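Local structure of putative glutathione S-transferase (Corynebacterium glutamicum, 3M1G) at residues W55-G60 / L163-F168; A222-E227 / T271-L276; D228-R233 / H328-L333. The protein probably acts as a glutathione transferase of the Omega-like, ECM4-like kind, joining glutathione to other molecules. All coordinates share one frame; numbering follows the deposited sequence.

Contact 1. Residues W55-G60 / L163-F168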
loop_
_atom_site.group_PDB
_atom_site.type_symbol
_atom_site.label_atom_id
_atom_site.label_comp_id
_atom_site.label_asym_id
_atom_site.label_seq_id
_atom_site.Cartn_x
_atom_site.Cartn_y
_atom_site.Cartn_z
ATOM N N TRP A 55 -4.370 -33.884 29.246
ATOM C CA TRP A 55 -5.792 -34.106 29.239
ATOM C C TRP A 55 -6.108 -35.120 28.111
ATOM O O TRP A 55 -5.315 -35.281 27.211
ATOM C CB TRP A 55 -6.522 -32.802 28.940
ATOM C CG TRP A 55 -6.317 -31.684 29.882
ATOM C CD1 TRP A 55 -5.128 -31.053 30.181
ATOM C CD2 TRP A 55 -7.328 -31.007 30.656
ATOM N NE1 TRP A 55 -5.351 -30.034 31.072
ATOM C CE2 TRP A 55 -6.687 -29.977 31.378
ATOM C CE3 TRP A 55 -8.710 -31.153 30.783
ATOM C CZ2 TRP A 55 -7.386 -29.102 32.243
ATOM C CZ3 TRP A 55 -9.400 -30.285 31.606
ATOM C CH2 TRP A 55 -8.729 -29.266 32.339
ATOM N N PRO A 56 -7.264 -35.784 28.179
ATOM C CA PRO A 56 -7.625 -36.798 27.211
ATOM C C PRO A 56 -8.340 -36.262 26.001
ATOM O O PRO A 56 -9.223 -35.410 26.139
ATOM C CB PRO A 56 -8.559 -37.721 28.006
ATOM C CG PRO A 56 -9.228 -36.804 28.958
ATOM C CD PRO A 56 -8.169 -35.795 29.349
ATOM N N VAL A 57 -7.968 -36.743 24.817
ATOM C CA VAL A 57 -8.801 -36.464 23.621
ATOM C C VAL A 57 -10.141 -37.190 23.797
ATOM O O VAL A 57 -10.179 -38.350 24.238
ATOM C CB VAL A 57 -8.140 -36.863 22.314
ATOM C CG1 VAL A 57 -6.829 -36.073 22.074
ATOM C CG2 VAL A 57 -7.873 -38.384 22.265
ATOM N N GLU A 58 -11.228 -36.448 23.598
ATOM C CA GLU A 58 -12.573 -36.965 23.559
ATOM C C GLU A 58 -13.492 -35.930 22.942
ATOM O O GLU A 58 -13.194 -34.734 22.984
ATOM C CB GLU A 58 -13.086 -37.343 24.963
ATOM C CG GLU A 58 -13.051 -36.218 25.960
ATOM C CD GLU A 58 -13.479 -36.652 27.358
ATOM O OE1 GLU A 58 -14.703 -36.694 27.648
ATOM O OE2 GLU A 58 -12.564 -36.898 28.195
ATOM N N ALA A 59 -14.603 -36.407 22.379
ATOM C CA ALA A 59 -15.563 -35.574 21.719
ATOM C C ALA A 59 -16.426 -34.848 22.746
ATOM O O ALA A 59 -16.795 -35.414 23.777
ATOM C CB ALA A 59 -16.494 -36.431 20.771
ATOM N N GLY A 60 -16.820 -33.630 22.420
ATOM C CA GLY A 60 -17.837 -32.945 23.217
ATOM C C GLY A 60 -17.322 -32.411 24.558
ATOM O O GLY A 60 -18.128 -32.072 25.402
ATOM N N LEU A 163 -1.760 -34.958 15.304
ATOM C CA LEU A 163 -1.183 -36.229 15.757
ATOM C C LEU A 163 -1.987 -36.866 16.882
ATOM O O LEU A 163 -2.096 -38.062 16.927
ATOM C CB LEU A 163 0.266 -36.037 16.216
ATOM C CG LEU A 163 1.248 -35.428 15.204
ATOM C CD1 LEU A 163 2.698 -35.525 15.767
ATOM C CD2 LEU A 163 1.095 -36.085 13.828
ATOM N N GLU A 164 -2.551 -36.084 17.793
ATOM C CA GLU A 164 -3.217 -36.681 18.978
ATOM C C GLU A 164 -4.681 -37.000 18.702
ATOM O O GLU A 164 -5.242 -37.932 19.296
ATOM C CB GLU A 164 -3.144 -35.733 20.164
ATOM C CG GLU A 164 -1.711 -35.419 20.638
ATOM C CD GLU A 164 -0.891 -36.657 20.945
ATOM O OE1 GLU A 164 -1.418 -37.663 21.526
ATOM O OE2 GLU A 164 0.307 -36.610 20.608
ATOM N N TRP A 165 -5.290 -36.242 17.791
ATOM C CA TRP A 165 -6.738 -36.342 17.517
ATOM C C TRP A 165 -7.050 -37.198 16.312
ATOM O O TRP A 165 -8.176 -37.216 15.847
ATOM C CB TRP A 165 -7.339 -34.928 17.324
ATOM C CG TRP A 165 -7.481 -34.120 18.574
ATOM C CD1 TRP A 165 -6.532 -33.317 19.170
ATOM C CD2 TRP A 165 -8.653 -34.013 19.392
ATOM N NE1 TRP A 165 -7.051 -32.740 20.300
ATOM C CE2 TRP A 165 -8.352 -33.144 20.453
ATOM C CE3 TRP A 165 -9.937 -34.574 19.324
ATOM C CZ2 TRP A 165 -9.278 -32.832 21.446
ATOM C CZ3 TRP A 165 -10.854 -34.266 20.298
ATOM C CH2 TRP A 165 -10.523 -33.406 21.355
ATOM N N LYS A 166 -6.070 -37.955 15.822
ATOM C CA LYS A 166 -6.197 -38.761 14.620
ATOM C C LYS A 166 -7.438 -39.630 14.522
ATOM O O LYS A 166 -8.031 -39.773 13.434
ATOM C CB LYS A 166 -5.000 -39.732 14.528
ATOM C CG LYS A 166 -4.018 -39.477 13.445
ATOM C CD LYS A 166 -2.701 -40.340 13.634
ATOM C CE LYS A 166 -1.477 -39.674 12.925
ATOM N NZ LYS A 166 -0.157 -40.180 13.453
ATOM N N GLN A 167 -7.818 -40.267 15.627
ATOM C CA GLN A 167 -8.988 -41.158 15.557
ATOM C C GLN A 167 -10.278 -40.392 15.425
ATOM O O GLN A 167 -11.276 -40.995 15.136
ATOM C CB GLN A 167 -9.056 -42.084 16.775
ATOM C CG GLN A 167 -7.812 -42.956 16.942
ATOM C CD GLN A 167 -7.401 -43.747 15.676
ATOM O OE1 GLN A 167 -6.201 -43.858 15.410
ATOM N NE2 GLN A 167 -8.369 -44.298 14.915
ATOM N N PHE A 168 -10.262 -39.073 15.601
ATOM C CA PHE A 168 -11.456 -38.252 15.422
ATOM C C PHE A 168 -11.459 -37.489 14.084
ATOM O O PHE A 168 -12.416 -36.798 13.793
ATOM C CB PHE A 168 -11.596 -37.238 16.543
ATOM C CG PHE A 168 -11.772 -37.853 17.922
ATOM C CD1 PHE A 168 -10.695 -38.325 18.623
ATOM C CD2 PHE A 168 -13.021 -37.974 18.479
ATOM C CE1 PHE A 168 -10.856 -38.942 19.877
ATOM C CE2 PHE A 168 -13.197 -38.545 19.727
ATOM C CZ PHE A 168 -12.123 -39.045 20.417
#

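Contact 2. Residues A222-E227 / T271-L276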
loop_
_atom_site.group_PDB
_atom_site.type_symbol
_atom_site.label_atom_id
_atom_site.label_comp_id
_atom_site.label_asym_id
_atom_site.label_seq_id
_atom_site.Cartn_x
_atom_site.Cartn_y
_atom_site.Cartn_z
ATOM N N ALA A 222 13.363 -12.250 4.411
ATOM C CA ALA A 222 12.629 -13.507 4.525
ATOM C C ALA A 222 11.582 -13.680 3.416
ATOM O O ALA A 222 11.440 -14.775 2.869
ATOM C CB ALA A 222 11.976 -13.654 5.914
ATOM N N LEU A 223 10.833 -12.630 3.080
ATOM C CA LEU A 223 9.870 -12.747 1.965
ATOM C C LEU A 223 10.571 -13.044 0.633
ATOM O O LEU A 223 10.058 -13.806 -0.218
ATOM C CB LEU A 223 8.974 -11.512 1.864
ATOM C CG LEU A 223 7.963 -11.288 3.012
ATOM C CD1 LEU A 223 7.228 -9.916 2.872
ATOM C CD2 LEU A 223 6.936 -12.427 3.138
ATOM N N ASP A 224 11.767 -12.485 0.436
ATOM C CA ASP A 224 12.505 -12.790 -0.803
ATOM C C ASP A 224 13.015 -14.243 -0.798
ATOM O O ASP A 224 13.067 -14.889 -1.839
ATOM C CB ASP A 224 13.698 -11.834 -0.989
ATOM C CG ASP A 224 13.273 -10.439 -1.468
ATOM O OD1 ASP A 224 12.184 -10.286 -2.083
ATOM O OD2 ASP A 224 14.037 -9.480 -1.213
ATOM N N TRP A 225 13.419 -14.735 0.375
ATOM C CA TRP A 225 13.762 -16.149 0.532
ATOM C C TRP A 225 12.533 -17.029 0.206
ATOM O O TRP A 225 12.662 -18.012 -0.516
ATOM C CB TRP A 225 14.254 -16.440 1.961
ATOM C CG TRP A 225 14.093 -17.861 2.401
ATOM C CD1 TRP A 225 14.711 -18.960 1.864
ATOM C CD2 TRP A 225 13.307 -18.338 3.495
ATOM N NE1 TRP A 225 14.306 -20.081 2.529
ATOM C CE2 TRP A 225 13.450 -19.732 3.532
ATOM C CE3 TRP A 225 12.471 -17.724 4.434
ATOM C CZ2 TRP A 225 12.803 -20.531 4.482
ATOM C CZ3 TRP A 225 11.825 -18.531 5.394
ATOM C CH2 TRP A 225 11.981 -19.902 5.391
ATOM N N LEU A 226 11.361 -16.678 0.720
ATOM C CA LEU A 226 10.167 -17.496 0.447
ATOM C C LEU A 226 9.783 -17.489 -1.048
ATOM O O LEU A 226 9.411 -18.520 -1.636
ATOM C CB LEU A 226 8.982 -17.045 1.307
ATOM C CG LEU A 226 9.119 -17.344 2.791
ATOM C CD1 LEU A 226 8.016 -16.657 3.582
ATOM C CD2 LEU A 226 9.117 -18.864 3.066
ATOM N N GLU A 227 9.874 -16.317 -1.660
ATOM C CA GLU A 227 9.561 -16.151 -3.077
ATOM C C GLU A 227 10.465 -17.095 -3.898
ATOM O O GLU A 227 10.017 -17.777 -4.837
ATOM C CB GLU A 227 9.752 -14.687 -3.476
ATOM C CG GLU A 227 9.703 -14.410 -4.966
ATOM C CD GLU A 227 8.308 -14.527 -5.523
ATOM O OE1 GLU A 227 7.347 -14.510 -4.706
ATOM O OE2 GLU A 227 8.180 -14.630 -6.768
ATOM N N THR A 271 0.671 -9.082 -4.403
ATOM C CA THR A 271 0.274 -9.176 -5.828
ATOM C C THR A 271 1.437 -8.941 -6.784
ATOM O O THR A 271 1.392 -9.406 -7.911
ATOM C CB THR A 271 -0.860 -8.186 -6.167
ATOM O OG1 THR A 271 -0.383 -6.862 -5.916
ATOM C CG2 THR A 271 -2.131 -8.485 -5.252
ATOM N N GLU A 272 2.505 -8.280 -6.331
ATOM C CA GLU A 272 3.680 -8.044 -7.179
ATOM C C GLU A 272 4.814 -9.069 -7.007
ATOM O O GLU A 272 5.854 -8.911 -7.609
ATOM C CB GLU A 272 4.267 -6.644 -6.894
ATOM C CG GLU A 272 3.277 -5.487 -7.058
ATOM C CD GLU A 272 3.895 -4.147 -6.675
ATOM O OE1 GLU A 272 4.178 -3.899 -5.462
ATOM O OE2 GLU A 272 4.135 -3.352 -7.608
HETATM N N MSE A 273 4.617 -10.089 -6.168
HETATM C CA MSE A 273 5.604 -11.137 -5.910
HETATM C C MSE A 273 5.030 -12.406 -6.551
HETATM O O MSE A 273 4.136 -13.038 -5.987
HETATM C CB MSE A 273 5.766 -11.355 -4.411
HETATM C CG MSE A 273 6.224 -10.119 -3.610
HETATM SE SE MSE A 273 8.063 -9.679 -3.940
HETATM C CE MSE A 273 8.861 -11.020 -2.735
ATOM N N PRO A 274 5.502 -12.759 -7.739
ATOM C CA PRO A 274 4.708 -13.708 -8.516
ATOM C C PRO A 274 4.517 -15.081 -7.874
ATOM O O PRO A 274 3.400 -15.604 -7.911
ATOM C CB PRO A 274 5.476 -13.856 -9.845
ATOM C CG PRO A 274 6.404 -12.717 -9.913
ATOM C CD PRO A 274 6.611 -12.166 -8.501
ATOM N N ASN A 275 5.583 -15.672 -7.327
ATOM C CA ASN A 275 5.420 -16.968 -6.675
ATOM C C ASN A 275 4.558 -16.913 -5.420
ATOM O O ASN A 275 3.647 -17.743 -5.268
ATOM C CB ASN A 275 6.757 -17.618 -6.393
ATOM C CG ASN A 275 7.458 -18.003 -7.658
ATOM O OD1 ASN A 275 6.946 -18.793 -8.427
ATOM N ND2 ASN A 275 8.588 -17.397 -7.913
ATOM N N LEU A 276 4.795 -15.931 -4.552
ATOM C CA LEU A 276 3.974 -15.801 -3.339
ATOM C C LEU A 276 2.524 -15.571 -3.693
ATOM O O LEU A 276 1.633 -16.081 -2.997
ATOM C CB LEU A 276 4.464 -14.669 -2.429
ATOM C CG LEU A 276 5.791 -14.980 -1.698
ATOM C CD1 LEU A 276 6.359 -13.679 -1.061
ATOM C CD2 LEU A 276 5.576 -16.026 -0.656
#

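Contact 3. Residues D228-R233 / H328-L333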
loop_
_atom_site.group_PDB
_atom_site.type_symbol
_atom_site.label_atom_id
_atom_site.label_comp_id
_atom_site.label_asym_id
_atom_site.label_seq_id
_atom_site.Cartn_x
_atom_site.Cartn_y
_atom_site.Cartn_z
ATOM N N ASP A 228 11.729 -17.162 -3.519
ATOM C CA ASP A 228 12.659 -18.070 -4.187
ATOM C C ASP A 228 12.417 -19.544 -3.838
ATOM O O ASP A 228 12.512 -20.408 -4.701
ATOM C CB ASP A 228 14.095 -17.702 -3.835
ATOM C CG ASP A 228 15.131 -18.590 -4.554
ATOM O OD1 ASP A 228 15.240 -18.542 -5.792
ATOM O OD2 ASP A 228 15.807 -19.359 -3.877
ATOM N N ARG A 229 12.105 -19.855 -2.581
ATOM C CA ARG A 229 11.814 -21.232 -2.218
ATOM C C ARG A 229 10.609 -21.787 -3.012
ATOM O O ARG A 229 10.590 -22.952 -3.433
ATOM C CB ARG A 229 11.531 -21.332 -0.710
ATOM C CG ARG A 229 11.434 -22.746 -0.203
ATOM C CD ARG A 229 11.212 -22.827 1.280
ATOM N NE ARG A 229 10.926 -24.204 1.662
ATOM C CZ ARG A 229 11.839 -25.123 1.964
ATOM N NH1 ARG A 229 13.130 -24.828 1.986
ATOM N NH2 ARG A 229 11.436 -26.350 2.267
ATOM N N LEU A 230 9.597 -20.956 -3.178
ATOM C CA LEU A 230 8.348 -21.338 -3.840
ATOM C C LEU A 230 8.422 -21.197 -5.366
ATOM O O LEU A 230 7.446 -21.469 -6.051
ATOM C CB LEU A 230 7.184 -20.508 -3.272
ATOM C CG LEU A 230 6.778 -20.830 -1.830
ATOM C CD1 LEU A 230 5.860 -19.751 -1.242
ATOM C CD2 LEU A 230 6.113 -22.205 -1.778
ATOM N N SER A 231 9.581 -20.831 -5.903
ATOM C CA SER A 231 9.750 -20.879 -7.349
ATOM C C SER A 231 9.933 -22.316 -7.861
ATOM O O SER A 231 9.631 -22.584 -9.022
ATOM C CB SER A 231 10.936 -20.002 -7.810
ATOM O OG SER A 231 12.149 -20.643 -7.425
ATOM N N THR A 232 10.424 -23.230 -7.023
ATOM C CA THR A 232 10.635 -24.608 -7.463
ATOM C C THR A 232 9.797 -25.677 -6.726
ATOM O O THR A 232 9.910 -26.841 -7.024
ATOM C CB THR A 232 12.107 -24.994 -7.339
ATOM O OG1 THR A 232 12.509 -24.906 -5.966
ATOM C CG2 THR A 232 13.016 -24.102 -8.250
ATOM N N ARG A 233 8.983 -25.272 -5.761
ATOM C CA ARG A 233 8.159 -26.165 -4.967
ATOM C C ARG A 233 6.745 -25.589 -5.034
ATOM O O ARG A 233 6.578 -24.365 -4.914
ATOM C CB ARG A 233 8.604 -26.112 -3.511
ATOM C CG ARG A 233 10.015 -26.627 -3.218
ATOM C CD ARG A 233 10.411 -26.255 -1.790
ATOM N NE ARG A 233 11.773 -26.689 -1.457
ATOM C CZ ARG A 233 12.874 -26.088 -1.889
ATOM N NH1 ARG A 233 12.838 -25.008 -2.681
ATOM N NH2 ARG A 233 14.026 -26.564 -1.520
ATOM N N HIS A 328 -4.440 -19.246 -10.549
ATOM C CA HIS A 328 -3.164 -19.030 -9.875
ATOM C C HIS A 328 -1.934 -19.515 -10.645
ATOM O O HIS A 328 -0.817 -19.167 -10.293
ATOM C CB HIS A 328 -3.208 -19.651 -8.479
ATOM C CG HIS A 328 -3.586 -21.099 -8.464
ATOM N ND1 HIS A 328 -2.744 -22.083 -8.916
ATOM C CD2 HIS A 328 -4.705 -21.725 -8.030
ATOM C CE1 HIS A 328 -3.350 -23.255 -8.804
ATOM N NE2 HIS A 328 -4.547 -23.060 -8.278
ATOM N N GLY A 329 -2.118 -20.345 -11.657
ATOM C CA GLY A 329 -0.990 -20.882 -12.415
ATOM C C GLY A 329 0.013 -21.832 -11.728
ATOM O O GLY A 329 1.035 -22.168 -12.311
ATOM N N ARG A 330 -0.271 -22.302 -10.523
ATOM C CA ARG A 330 0.689 -23.114 -9.776
ATOM C C ARG A 330 0.712 -24.617 -10.149
ATOM O O ARG A 330 1.625 -25.340 -9.723
ATOM C CB ARG A 330 0.448 -22.937 -8.262
ATOM C CG ARG A 330 0.603 -21.467 -7.811
ATOM C CD ARG A 330 2.054 -21.035 -7.793
ATOM N NE ARG A 330 2.787 -21.660 -6.669
ATOM C CZ ARG A 330 4.096 -21.536 -6.482
ATOM N NH1 ARG A 330 4.822 -20.804 -7.329
ATOM N NH2 ARG A 330 4.688 -22.137 -5.463
ATOM N N GLU A 331 -0.280 -25.075 -10.924
ATOM C CA GLU A 331 -0.317 -26.461 -11.445
ATOM C C GLU A 331 0.927 -26.781 -12.271
ATOM O O GLU A 331 1.307 -27.930 -12.341
ATOM C CB GLU A 331 -1.542 -26.750 -12.348
ATOM C CG GLU A 331 -2.894 -26.525 -11.676
ATOM C CD GLU A 331 -3.385 -25.031 -11.739
ATOM O OE1 GLU A 331 -2.707 -24.133 -12.340
ATOM O OE2 GLU A 331 -4.473 -24.774 -11.164
ATOM N N LYS A 332 1.556 -25.783 -12.880
ATOM C CA LYS A 332 2.803 -26.001 -13.632
ATOM C C LYS A 332 3.925 -26.578 -12.750
ATOM O O LYS A 332 4.827 -27.203 -13.257
ATOM C CB LYS A 332 3.294 -24.694 -14.280
ATOM C CG LYS A 332 3.906 -23.760 -13.245
ATOM C CD LYS A 332 4.366 -22.383 -13.732
ATOM C CE LYS A 332 5.192 -21.726 -12.572
ATOM N NZ LYS A 332 4.965 -20.249 -12.454
ATOM N N LEU A 333 3.883 -26.355 -11.439
ATOM C CA LEU A 333 4.867 -26.966 -10.522
ATOM C C LEU A 333 4.521 -28.401 -10.092
ATOM O O LEU A 333 5.228 -28.969 -9.286
ATOM C CB LEU A 333 5.095 -26.082 -9.293
ATOM C CG LEU A 333 5.813 -24.738 -9.608
ATOM C CD1 LEU A 333 5.813 -23.853 -8.419
ATOM C CD2 LEU A 333 7.259 -24.985 -10.030
#

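Contact 1. Residues W55-G60 / L163-F168
V57 works as a wedge between two aromatic side chains, with one methyl group given to W165 and the other to F168. The clearest interaction is a CH-pi contact: V57 CG1 lies 3.7 Å from the centroid of the five-membered ring of W165. At 10° from the ring normal, the methyl stands almost squarely over that face of the indole. The first torsion of V57 places CG1 anti to the carbonyl carbon (chi1 -62°), which directs this branch to W165 and leaves CG2 to meet F168.

Apolar contacts make up the second group. Three successive rim atoms of F168 each meet one of three successive residues, the ring coming in obliquely. CE1 of F168 is 3.9 Å from V57 CG2, CZ of F168 is 3.8 Å from E58 CA, and CE2 of F168 is 4.1 Å from A59 CB.

Polar atoms join in mainly through the backbone. The carbonyl O of E58 approaches the indole edge near its plane, 3.4 Å from W165 CH2. Within 163-168, F168 N donates to W165 O at 2.8 Å, a turn that brings both rings to the same strip of chain. The carboxylate of E58 is engaged by G42 N and R61, that of E164 by A37 N.

This is surface packing away from the predicted catalytic residues. It ties the end of strand 53-56 to the loop after helix 154-163: W165 also rests on I35 of strand 34-36 and Y62 of strand 62-66, and meets F161 of helix 154-163 edge-to-face.

Contact 2. Residues A222-E227 / T271-L276
The start of helix 274-284, in the helical C-terminal domain of the glutathione transferase fold, is gripped by one carboxylate, that of E227 near the end of helix 209-229. M273 occupies the N-cap position, and the first-turn N-H groups that follow it point at E227. The two oxygens divide the work: N275 N donates to E227 OE2 and L276 N to E227 OE1, both at 2.9 Å and both with an N-H...O angle of 159°. Each oxygen is met on its syn side. The side chain gets there by bending at chi2 (72°), which turns CD from the course of its own helix toward its neighbour. A weak third bond, 3.0 Å from N275 ND2 to E227 OE2, adds the asparagine amide. The partial positive charge expected at a helix start would probably stabilise the ionised carboxylate.

Apolar groups fill in around this grip. CD2 of L276 packs on L226 CB at 4.1 Å, and L223 beside them has its side chain about 8 Å from that of Y259, predicted to lower the pKa of the active-site cysteine. Just before the helix, T271 and E272 bond to the second subunit. M273, a selenomethionine here, is bent at chi2 and chi3; its CE lies 3.8 Å from E227 CB and 3.5 Å from D224 OD1, an oxygen also salt-bridged to R267.

Contact 3. Residues D228-R233 / H328-L333
R330 closes on one acceptor, the backbone O of L230, with both terminal nitrogens. This end-on grip runs 2.9 Å from R330 NH2 to L230 O and 3.0 Å from R330 NH1 to the same oxygen, which sits in the guanidinium plane. The donors differ in their approach: NH2 lies in the carbonyl plane, on a lone pair, whereas NH1 is tilted 27° from it. L333 covers part of one guanidinium face, its CD1 3.2 Å above the plane and offset toward the rim. L333 CD2 reaches the turn, 3.5 Å from S231 O.

A second shell positions both partners. Bends of R330 at chi2 (-73°) and chi3 (-72°) turn CD and then NE toward L230, and its backbone N donates to H328 ND1 at 3.0 Å. On the other segment, L230 belongs to a type I beta turn from R229 to T232, where helix 209-229 gives way to loop. D228 O accepts from both N and OG of S231, and R233 NH1 bonds to R229 O. R233 NE lies over the centre of the R229 guanidinium face, and R229 is salt-bridged to E184.

R330 NH2 has a further acceptor in R234 O, so two backbone carbonyls receive N-H groups of this buried guanidinium, which also touches N275 and D282 of helix 274-284. Such oxygens, just beyond a helix C-terminus, would be expected to suit the positive charge.

Along the chain, contact 1 is complete before the other two begin, and it lies on the far side of the chain's centre from contact 2, their centres 37 Å apart. It concerns the strand-rich N-terminal part and the loop leaving helix 154-163. Contacts 2 and 3 are only 11 Å apart between centres and interleave in sequence, using successive stretches of helix 209-229 and the turn that ends it. N275 touches both S231 and R330, while L276 packs on L230. The end of one helix thus gathers helix 274-284 and the late loop 328-333 into one continuous patch at the end of helix 209-229, well separated from contact 1.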